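Side-chain contacts in endo-beta-mannanase (Opitutaceae bacterium TAV5, PDB 7BOB), which probably removes single mannose units from the ends of beta-1,4-linked manno-oligosaccharides as a homotrimeric exo-beta-1,4-mannosidase of glycoside hydrolase family 5: residues 416-419 with 420-424; 503-507 with 508-512; 556-559 with 560-564; 571-574 with 575-578. All blocks are in the same frame, centred on the assembly; numbering follows the deposited sequence.

Overall arrangement
All four contacts are local, made by neighbours in sequence, and all lie in the C-terminal part of the chain, on the same side of its centre. Contacts 1 and 3 are mainly buried and sit in helices 406-422 and 558-564; contact 4, in helix 569-583, and contact 2, in the hairpin of strands 501-505 and 508-512, are partly exposed. Contacts 3 and 4 each touch all the others; only contacts 1 and 2 do not meet, their nearest atoms being about 9 Å apart. Chemistry follows place: a helix C-terminus in contact 1, an N-cap in contact 3, water-assisted mid-helix bonding in contact 4, and antiparallel strand pairing with aromatic side chains in contact 2.

Contact 1 (416-419 with 420-424); sequences AHHL and LQSAE
His417 swings its CG to the far side from its own backbone N (chi1 176°), while Gln421, one turn on, sets CG opposite its carbonyl carbon and runs out extended. These two choices bring the chains together: Gln421 CG lies over one face of the imidazole, and the ring and amide planes stand 41° apart. The same CG passes 3.1 Å from His417 O, so the glutamine chain packs against the carbonyl of the preceding turn as well as the ring. The polar end of the ring is held elsewhere, His417 NE2 being hydrogen-bonded to Lys269 NZ.

Next along the helix, His418 CE1 approaches Ser422 OG obliquely at 3.8 Å, and its NE2 bonds to Glu573. On another side, Leu420 lays its chain against the turn before it: CG is 3.2 Å from Ala416 O, and CD1 comes within 4.4 Å of Ala416 CB. Regular helical backbone bonds run from Leu420 N to Ala416 O at 2.8 Å through to Ala423 N to Leu419 O at 3.0 Å. The helix then ends in a Schellman motif, with Glu424 at the C-prime position (phi 64°), the residue after it returning its N-H to Leu420 O, and Glu424 N weakly bonded to Gln421 O.

Helix 406-422 connects strands 385-389 and 427-431 in a beta-alpha-beta unit. Leu420 and His417 face those strands, touching Leu387 and Val427. His418 and Gln421 meet helix 258-272, whereas Ala416 and Leu420 reach Tyr580 on helix 569-583.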
loop_
_atom_site.group_PDB
_atom_site.type_symbol
_atom_site.label_atom_id
_atom_site.label_comp_id
_atom_site.label_asym_id
_atom_site.label_seq_id
_atom_site.Cartn_x
_atom_site.Cartn_y
_atom_site.Cartn_z
ATOM N N ALA A 416 1.179 2.389 -26.829
ATOM C CA ALA A 416 0.553 2.843 -28.064
ATOM C C ALA A 416 1.588 3.482 -28.982
ATOM O O ALA A 416 1.608 3.211 -30.186
ATOM C CB ALA A 416 -0.577 3.821 -27.759
ATOM N N HIS A 417 2.481 4.306 -28.413
ATOM C CA HIS A 417 3.525 4.963 -29.192
ATOM C C HIS A 417 4.414 3.943 -29.885
ATOM O O HIS A 417 4.730 4.085 -31.071
ATOM C CB HIS A 417 4.358 5.863 -28.279
ATOM C CG HIS A 417 5.519 6.515 -28.960
ATOM N ND1 HIS A 417 6.815 6.063 -28.819
ATOM C CD2 HIS A 417 5.585 7.603 -29.766
ATOM C CE1 HIS A 417 7.629 6.843 -29.505
ATOM N NE2 HIS A 417 6.906 7.780 -30.096
ATOM N N HIS A 418 4.812 2.890 -29.164
ATOM C CA HIS A 418 5.680 1.877 -29.757
ATOM C C HIS A 418 4.940 1.052 -30.811
ATOM O O HIS A 418 5.494 0.754 -31.881
ATOM C CB HIS A 418 6.243 0.968 -28.669
ATOM C CG HIS A 418 6.679 -0.375 -29.167
ATOM N ND1 HIS A 418 7.767 -0.545 -30.005
ATOM C CD2 HIS A 418 6.169 -1.612 -28.956
ATOM C CE1 HIS A 418 7.910 -1.829 -30.280
ATOM N NE2 HIS A 418 6.959 -2.498 -29.647
ATOM N N LEU A 419 3.687 0.679 -30.530
ATOM C CA LEU A 419 2.956 -0.180 -31.451
ATOM C C LEU A 419 2.569 0.578 -32.713
ATOM O O LEU A 419 2.546 -0.008 -33.798
ATOM C CB LEU A 419 1.713 -0.768 -30.772
ATOM C CG LEU A 419 1.924 -1.704 -29.569
ATOM C CD1 LEU A 419 0.582 -2.077 -28.900
ATOM C CD2 LEU A 419 2.707 -2.967 -29.940
ATOM N N LEU A 420 2.264 1.873 -32.595
ATOM C CA LEU A 420 1.983 2.667 -33.784
ATOM C C LEU A 420 3.227 2.820 -34.660
ATOM O O LEU A 420 3.130 2.767 -35.893
ATOM C CB LEU A 420 1.430 4.028 -33.377
ATOM C CG LEU A 420 0.002 3.995 -32.862
ATOM C CD1 LEU A 420 -0.287 5.181 -31.946
ATOM C CD2 LEU A 420 -0.969 3.946 -34.054
ATOM N N GLN A 421 4.408 2.993 -34.042
ATOM C CA GLN A 421 5.639 3.038 -34.827
ATOM C C GLN A 421 5.942 1.692 -35.461
ATOM O O GLN A 421 6.624 1.640 -36.484
ATOM C CB GLN A 421 6.840 3.469 -33.968
ATOM C CG GLN A 421 6.722 4.846 -33.373
ATOM C CD GLN A 421 8.052 5.372 -32.788
ATOM O OE1 GLN A 421 8.864 4.625 -32.226
ATOM N NE2 GLN A 421 8.263 6.662 -32.937
ATOM N N SER A 422 5.480 0.589 -34.861
ATOM C CA SER A 422 5.637 -0.702 -35.525
ATOM C C SER A 422 4.684 -0.838 -36.714
ATOM O O SER A 422 5.002 -1.527 -37.697
ATOM C CB SER A 422 5.431 -1.835 -34.527
ATOM O OG SER A 422 6.633 -2.112 -33.842
ATOM N N ALA A 423 3.523 -0.184 -36.653
ATOM C CA ALA A 423 2.681 -0.027 -37.836
ATOM C C ALA A 423 3.224 1.023 -38.781
ATOM O O ALA A 423 2.524 1.407 -39.722
ATOM C CB ALA A 423 1.255 0.349 -37.443
ATOM N N GLU A 424 4.430 1.527 -38.513
ATOM C CA GLU A 424 5.104 2.475 -39.392
ATOM C C GLU A 424 4.329 3.787 -39.500
ATOM O O GLU A 424 4.293 4.428 -40.555
ATOM C CB GLU A 424 5.369 1.853 -40.765
ATOM C CG GLU A 424 6.384 0.723 -40.661
ATOM C CD GLU A 424 6.610 0.004 -41.969
ATOM O OE1 GLU A 424 6.730 0.690 -43.016
ATOM O OE2 GLU A 424 6.667 -1.250 -41.944
#

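Contact 2 (503-507 with 508-512)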
loop_
_atom_site.group_PDB
_atom_site.type_symbol
_atom_site.label_atom_id
_atom_site.label_comp_id
_atom_site.label_asym_id
_atom_site.label_seq_id
_atom_site.Cartn_x
_atom_site.Cartn_y
_atom_site.Cartn_z
ATOM N N THR A 503 -13.122 -11.217 -29.907
ATOM C CA THR A 503 -13.524 -10.568 -31.147
ATOM C C THR A 503 -12.533 -10.939 -32.250
ATOM O O THR A 503 -11.612 -11.737 -32.049
ATOM C CB THR A 503 -13.614 -9.049 -30.949
ATOM O OG1 THR A 503 -14.260 -8.453 -32.082
ATOM C CG2 THR A 503 -12.206 -8.445 -30.785
ATOM N N ALA A 504 -12.725 -10.340 -33.427
ATOM C CA ALA A 504 -11.831 -10.578 -34.558
ATOM C C ALA A 504 -11.939 -9.420 -35.536
ATOM O O ALA A 504 -13.051 -9.056 -35.934
ATOM C CB ALA A 504 -12.172 -11.892 -35.275
ATOM N N THR A 505 -10.796 -8.844 -35.918
ATOM C CA THR A 505 -10.754 -8.011 -37.109
ATOM C C THR A 505 -10.500 -8.923 -38.310
ATOM O O THR A 505 -10.434 -10.150 -38.185
ATOM C CB THR A 505 -9.684 -6.914 -37.017
ATOM O OG1 THR A 505 -8.379 -7.504 -36.956
ATOM C CG2 THR A 505 -9.897 -6.005 -35.805
ATOM N N ASP A 506 -10.318 -8.328 -39.487
ATOM C CA ASP A 506 -10.104 -9.131 -40.684
ATOM C C ASP A 506 -8.742 -9.816 -40.712
ATOM O O ASP A 506 -8.496 -10.619 -41.619
ATOM C CB ASP A 506 -10.284 -8.266 -41.934
ATOM C CG ASP A 506 -11.722 -7.809 -42.118
ATOM O OD1 ASP A 506 -12.640 -8.544 -41.688
ATOM O OD2 ASP A 506 -11.932 -6.715 -42.685
ATOM N N GLU A 507 -7.861 -9.535 -39.751
ATOM C CA GLU A 507 -6.542 -10.150 -39.746
ATOM C C GLU A 507 -6.371 -11.223 -38.676
ATOM O O GLU A 507 -5.431 -12.019 -38.771
ATOM C CB GLU A 507 -5.451 -9.085 -39.558
ATOM C CG GLU A 507 -5.409 -7.981 -40.620
ATOM C CD GLU A 507 -5.259 -6.601 -39.988
ATOM O OE1 GLU A 507 -6.294 -6.045 -39.557
ATOM O OE2 GLU A 507 -4.115 -6.086 -39.892
ATOM N N GLY A 508 -7.233 -11.266 -37.663
ATOM C CA GLY A 508 -7.084 -12.251 -36.622
ATOM C C GLY A 508 -7.925 -11.990 -35.391
ATOM O O GLY A 508 -8.679 -11.012 -35.298
ATOM N N PRO A 509 -7.788 -12.881 -34.413
ATOM C CA PRO A 509 -8.593 -12.821 -33.192
ATOM C C PRO A 509 -7.973 -11.944 -32.105
ATOM O O PRO A 509 -6.760 -11.743 -32.034
ATOM C CB PRO A 509 -8.600 -14.286 -32.744
ATOM C CG PRO A 509 -7.201 -14.746 -33.123
ATOM C CD PRO A 509 -6.878 -14.039 -34.417
ATOM N N TYR A 510 -8.842 -11.456 -31.221
ATOM C CA TYR A 510 -8.443 -10.574 -30.134
ATOM C C TYR A 510 -9.273 -10.875 -28.901
ATOM O O TYR A 510 -10.455 -11.219 -29.000
ATOM C CB TYR A 510 -8.631 -9.110 -30.504
ATOM C CG TYR A 510 -7.624 -8.632 -31.493
ATOM C CD1 TYR A 510 -6.387 -8.152 -31.070
ATOM C CD2 TYR A 510 -7.893 -8.678 -32.863
ATOM C CE1 TYR A 510 -5.437 -7.701 -31.995
ATOM C CE2 TYR A 510 -6.955 -8.232 -33.792
ATOM C CZ TYR A 510 -5.732 -7.746 -33.351
ATOM O OH TYR A 510 -4.798 -7.316 -34.255
ATOM N N GLU A 511 -8.653 -10.739 -27.737
ATOM C CA GLU A 511 -9.357 -10.883 -26.470
ATOM C C GLU A 511 -8.940 -9.750 -25.550
ATOM O O GLU A 511 -7.749 -9.581 -25.276
ATOM C CB GLU A 511 -9.067 -12.236 -25.821
ATOM C CG GLU A 511 -9.717 -12.399 -24.475
ATOM C CD GLU A 511 -9.299 -13.681 -23.807
ATOM O OE1 GLU A 511 -9.550 -14.756 -24.395
ATOM O OE2 GLU A 511 -8.702 -13.615 -22.711
ATOM N N PHE A 512 -9.920 -8.981 -25.077
ATOM C CA PHE A 512 -9.705 -7.875 -24.152
ATOM C C PHE A 512 -10.230 -8.259 -22.773
ATOM O O PHE A 512 -11.438 -8.448 -22.600
ATOM C CB PHE A 512 -10.402 -6.612 -24.649
ATOM C CG PHE A 512 -9.947 -6.179 -26.000
ATOM C CD1 PHE A 512 -8.719 -5.566 -26.160
ATOM C CD2 PHE A 512 -10.722 -6.418 -27.115
ATOM C CE1 PHE A 512 -8.281 -5.171 -27.414
ATOM C CE2 PHE A 512 -10.276 -6.022 -28.384
ATOM C CZ PHE A 512 -9.065 -5.400 -28.525
#
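Thr503 and Tyr510 face each other as an antiparallel hydrogen-bonded pair. Thr503 N gives to Tyr510 O at 2.8 Å, in the carbonyl plane; in the return bond, Tyr510 N to Thr503 O at 2.9 Å, the donor stands 46° out of the Thr503 carbonyl plane. On the same face of the hairpin Thr503 CG2 touches Tyr510 CB at 3.6 Å and also lies 3.9 Å from Phe512 CE2. Thr505 OG1 comes to the edge of the tyrosine ring, near its plane and 3.5 Å from CE2; chi1 of 64° places this hydroxyl between its own backbone N and carbonyl carbon. From there it also accepts a weak bond from Glu507 N.

Next to the Thr503-Tyr510 pair, Ala504 and Pro509 form a non-hydrogen-bonded pair, with Ala504 CA 3.3 Å from Gly508 O and Pro509 CA 3.4 Å from Thr503 O as CA-H...O contacts. Gly508 leaves the turn with phi 167°, a conformation suited to glycine.

The next shell fixes the side chains. Thr503 OG1 bonds to Thr533 O, and Tyr510 OH to Ser575 O on helix 569-583. Trp579 of that helix meets the Tyr510 and Phe512 rings edge-to-face.

The hairpin is thus amphipathic: the Thr503, Thr505 and Tyr510 face carries aromatic packing, where Thr503 OG1 and Tyr510 OH are satisfied by main-chain carbonyls, while Ala504 and Pro509 on the opposite face are exposed.

Contact 3 (556-559 with 560-564); sequences ADVE and ASFLS
Asp557 O is gripped twice by Ser561. The backbone N meets it at 2.8 Å, almost straight on (N-H...O 171°), and Ser561 OG donates to it at 2.6 Å from well above the carbonyl plane. OG sits there because it is turned away from its own carbonyl carbon and lies beside the backbone N, and its second partner, Cys514 N, ties the hydroxyl to the chain after strand 508-512. The Asp557 carboxylate completes the polar set: OD1 accepts from Ala560 N at 3.2 Å, the donor standing 63° out of the carboxylate plane, while OD2 forms a salt bridge with Arg412. Ala560 CB presses against the same carboxylate, 3.3 Å from Asp557 CG.

Asp557 is therefore the N-cap of helix 558-564, the short helix that follows strand 549-554 of the mixed sheet. Its negative charge is likely to be favoured both by the N-terminal end of the helix and by the arginine. Further along, Phe562 N and Leu563 N make the regular bonds to Val558 O and Glu559 O.

Packing takes over on the flank where the Val558 and Phe562 side chains run alongside each other in a common direction. Val558 CG1 stands over the phenyl face, 4.0 Å from the centroid of the Phe562 ring and 29° off its normal, a CH-pi contact. Val558 O lies over a face of the ring too, 3.4 Å from Phe562 CG. Beyond the helix, Phe562 stacks with Trp576, Val558 packs on Phe512, and Leu563 touches Arg411 and Leu415 of helix 406-422.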
loop_
_atom_site.group_PDB
_atom_site.type_symbol
_atom_site.label_atom_id
_atom_site.label_comp_id
_atom_site.label_asym_id
_atom_site.label_seq_id
_atom_site.Cartn_x
_atom_site.Cartn_y
_atom_site.Cartn_z
ATOM N N ALA A 556 -13.397 -1.109 -24.824
ATOM C CA ALA A 556 -12.512 -1.911 -23.990
ATOM C C ALA A 556 -11.247 -1.106 -23.759
ATOM O O ALA A 556 -10.921 -0.195 -24.528
ATOM C CB ALA A 556 -12.181 -3.267 -24.618
ATOM N N ASP A 557 -10.544 -1.433 -22.672
ATOM C CA ASP A 557 -9.272 -0.776 -22.376
ATOM C C ASP A 557 -8.173 -1.508 -23.136
ATOM O O ASP A 557 -7.503 -2.402 -22.606
ATOM C CB ASP A 557 -9.016 -0.751 -20.875
ATOM C CG ASP A 557 -7.892 0.181 -20.498
ATOM O OD1 ASP A 557 -7.055 0.505 -21.386
ATOM O OD2 ASP A 557 -7.829 0.568 -19.316
ATOM N N VAL A 558 -7.965 -1.083 -24.389
ATOM C CA VAL A 558 -7.062 -1.779 -25.312
ATOM C C VAL A 558 -5.656 -1.872 -24.728
ATOM O O VAL A 558 -5.090 -2.964 -24.565
ATOM C CB VAL A 558 -7.061 -1.067 -26.679
ATOM C CG1 VAL A 558 -6.077 -1.716 -27.656
ATOM C CG2 VAL A 558 -8.471 -1.046 -27.256
ATOM N N GLU A 559 -5.073 -0.723 -24.395
ATOM C CA GLU A 559 -3.686 -0.722 -23.962
ATOM C C GLU A 559 -3.501 -1.513 -22.677
ATOM O O GLU A 559 -2.515 -2.246 -22.536
ATOM C CB GLU A 559 -3.191 0.712 -23.808
ATOM C CG GLU A 559 -2.982 1.398 -25.159
ATOM C CD GLU A 559 -4.288 1.926 -25.736
ATOM O OE1 GLU A 559 -5.317 1.911 -25.025
ATOM O OE2 GLU A 559 -4.273 2.375 -26.887
ATOM N N ALA A 560 -4.449 -1.397 -21.738
ATOM C CA ALA A 560 -4.349 -2.171 -20.509
ATOM C C ALA A 560 -4.434 -3.662 -20.809
ATOM O O ALA A 560 -3.619 -4.451 -20.310
ATOM C CB ALA A 560 -5.440 -1.750 -19.516
ATOM N N SER A 561 -5.420 -4.067 -21.625
ATOM C CA SER A 561 -5.535 -5.472 -22.015
ATOM C C SER A 561 -4.235 -5.990 -22.615
ATOM O O SER A 561 -3.736 -7.047 -22.217
ATOM C CB SER A 561 -6.695 -5.681 -23.000
ATOM O OG SER A 561 -7.888 -5.019 -22.612
ATOM N N PHE A 562 -3.686 -5.263 -23.577
ATOM C CA PHE A 562 -2.402 -5.664 -24.138
ATOM C C PHE A 562 -1.320 -5.745 -23.057
ATOM O O PHE A 562 -0.550 -6.716 -23.004
ATOM C CB PHE A 562 -1.995 -4.686 -25.228
ATOM C CG PHE A 562 -2.852 -4.754 -26.469
ATOM C CD1 PHE A 562 -3.790 -5.772 -26.639
ATOM C CD2 PHE A 562 -2.691 -3.820 -27.482
ATOM C CE1 PHE A 562 -4.546 -5.824 -27.763
ATOM C CE2 PHE A 562 -3.450 -3.870 -28.613
ATOM C CZ PHE A 562 -4.390 -4.882 -28.760
ATOM N N LEU A 563 -1.261 -4.740 -22.173
ATOM C CA LEU A 563 -0.248 -4.750 -21.121
ATOM C C LEU A 563 -0.454 -5.909 -20.150
ATOM O O LEU A 563 0.534 -6.474 -19.670
ATOM C CB LEU A 563 -0.229 -3.410 -20.376
ATOM C CG LEU A 563 0.425 -2.234 -21.126
ATOM C CD1 LEU A 563 0.051 -0.914 -20.500
ATOM C CD2 LEU A 563 1.928 -2.371 -21.220
ATOM N N SER A 564 -1.712 -6.309 -19.879
ATOM C CA SER A 564 -1.947 -7.464 -19.007
ATOM C C SER A 564 -1.451 -8.768 -19.609
ATOM O O SER A 564 -1.268 -9.742 -18.870
ATOM C CB SER A 564 -3.441 -7.593 -18.651
ATOM O OG SER A 564 -4.208 -8.027 -19.773
#

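Contact 4 (571-574 with 575-578); sequences TQEA and SWSA
With chi1 at 64°, the Ser575 hydroxyl is folded back over its own main chain, and OG donates to Gln572 O at 2.8 Å. The usual helical bond from Ser575 N to Thr571 O is replaced by a water bridge: water 1 accepts from Ser575 N at 2.6 Å and donates to Thr571 O at 3.0 Å. Trp576 N then gives a second bond to Gln572 O, in the carbonyl plane and at 3.0 Å, so that oxygen serves both serine and tryptophan. The indole lies back along the helix. Gln572 CB stands 3.1 Å above the ring plane, toward the rim, and Glu573 CA covers the same face. The Gln572 amide, at 90° to the indole, reaches past it to water 2, which accepts from Gln572 NE2 at 3.3 Å and more weakly from Trp576 NE1. Ser577 N returns to Glu573 O at 3.0 Å, while its OG bonds to Leu419 O of helix 406-422. Ala578 closes the segment, its N bonded to Ala574 O and its CB 3.4 Å from that same oxygen. Regular bonding thus resumes after one water-inserted turn, a local opening of an alpha-helix near its N-terminal end.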
loop_
_atom_site.group_PDB
_atom_site.type_symbol
_atom_site.label_atom_id
_atom_site.label_comp_id
_atom_site.label_asym_id
_atom_site.label_seq_id
_atom_site.Cartn_x
_atom_site.Cartn_y
_atom_site.Cartn_z
ATOM N N THR A 571 4.799 -13.386 -29.131
ATOM C CA THR A 571 3.884 -13.898 -30.137
ATOM C C THR A 571 2.681 -12.991 -30.386
ATOM O O THR A 571 2.061 -13.102 -31.449
ATOM C CB THR A 571 3.415 -15.297 -29.734
ATOM O OG1 THR A 571 2.838 -15.230 -28.432
ATOM C CG2 THR A 571 4.597 -16.253 -29.668
ATOM N N GLN A 572 2.353 -12.071 -29.465
ATOM C CA GLN A 572 1.152 -11.247 -29.614
ATOM C C GLN A 572 1.405 -9.859 -30.197
ATOM O O GLN A 572 0.461 -9.229 -30.699
ATOM C CB GLN A 572 0.455 -11.090 -28.261
ATOM C CG GLN A 572 -0.097 -12.401 -27.696
ATOM C CD GLN A 572 -1.379 -12.822 -28.371
ATOM O OE1 GLN A 572 -1.379 -13.679 -29.257
ATOM N NE2 GLN A 572 -2.488 -12.213 -27.959
ATOM N N GLU A 573 2.649 -9.381 -30.173
ATOM C CA GLU A 573 2.916 -7.976 -30.471
ATOM C C GLU A 573 2.486 -7.584 -31.890
ATOM O O GLU A 573 1.959 -6.482 -32.106
ATOM C CB GLU A 573 4.402 -7.685 -30.254
ATOM C CG GLU A 573 4.652 -6.251 -29.929
ATOM C CD GLU A 573 6.125 -5.889 -29.880
ATOM O OE1 GLU A 573 6.943 -6.636 -29.283
ATOM O OE2 GLU A 573 6.453 -4.833 -30.454
ATOM N N ALA A 574 2.717 -8.457 -32.877
ATOM C CA ALA A 574 2.345 -8.114 -34.252
ATOM C C ALA A 574 0.856 -7.811 -34.357
ATOM O O ALA A 574 0.451 -6.830 -34.993
ATOM C CB ALA A 574 2.722 -9.245 -35.210
ATOM N N SER A 575 0.026 -8.620 -33.707
ATOM C CA SER A 575 -1.409 -8.369 -33.761
ATOM C C SER A 575 -1.785 -7.136 -32.941
ATOM O O SER A 575 -2.650 -6.351 -33.357
ATOM C CB SER A 575 -2.177 -9.612 -33.311
ATOM O OG SER A 575 -1.920 -9.929 -31.962
ATOM N N TRP A 576 -1.131 -6.920 -31.792
ATOM C CA TRP A 576 -1.350 -5.668 -31.067
ATOM C C TRP A 576 -1.189 -4.474 -32.003
ATOM O O TRP A 576 -2.043 -3.582 -32.067
ATOM C CB TRP A 576 -0.376 -5.545 -29.888
ATOM C CG TRP A 576 -0.553 -6.580 -28.833
ATOM C CD1 TRP A 576 -1.587 -7.476 -28.721
ATOM C CD2 TRP A 576 0.336 -6.857 -27.746
ATOM N NE1 TRP A 576 -1.394 -8.284 -27.633
ATOM C CE2 TRP A 576 -0.225 -7.926 -27.013
ATOM C CE3 TRP A 576 1.551 -6.300 -27.315
ATOM C CZ2 TRP A 576 0.385 -8.447 -25.865
ATOM C CZ3 TRP A 576 2.163 -6.822 -26.190
ATOM C CH2 TRP A 576 1.575 -7.880 -25.467
ATOM N N SER A 577 -0.102 -4.458 -32.760
ATOM C CA SER A 577 0.148 -3.322 -33.628
ATOM C C SER A 577 -0.814 -3.330 -34.818
ATOM O O SER A 577 -1.336 -2.286 -35.221
ATOM C CB SER A 577 1.614 -3.360 -34.054
ATOM O OG SER A 577 1.872 -2.537 -35.159
ATOM N N ALA A 578 -1.109 -4.509 -35.358
ATOM C CA ALA A 578 -2.091 -4.590 -36.436
ATOM C C ALA A 578 -3.461 -4.071 -36.000
ATOM O O ALA A 578 -4.230 -3.586 -36.837
ATOM C CB ALA A 578 -2.205 -6.035 -36.928
HETATM O O HOH W 1 0.578 -11.022 -32.987
HETATM O O HOH W 2 -3.336 -10.088 -25.614
#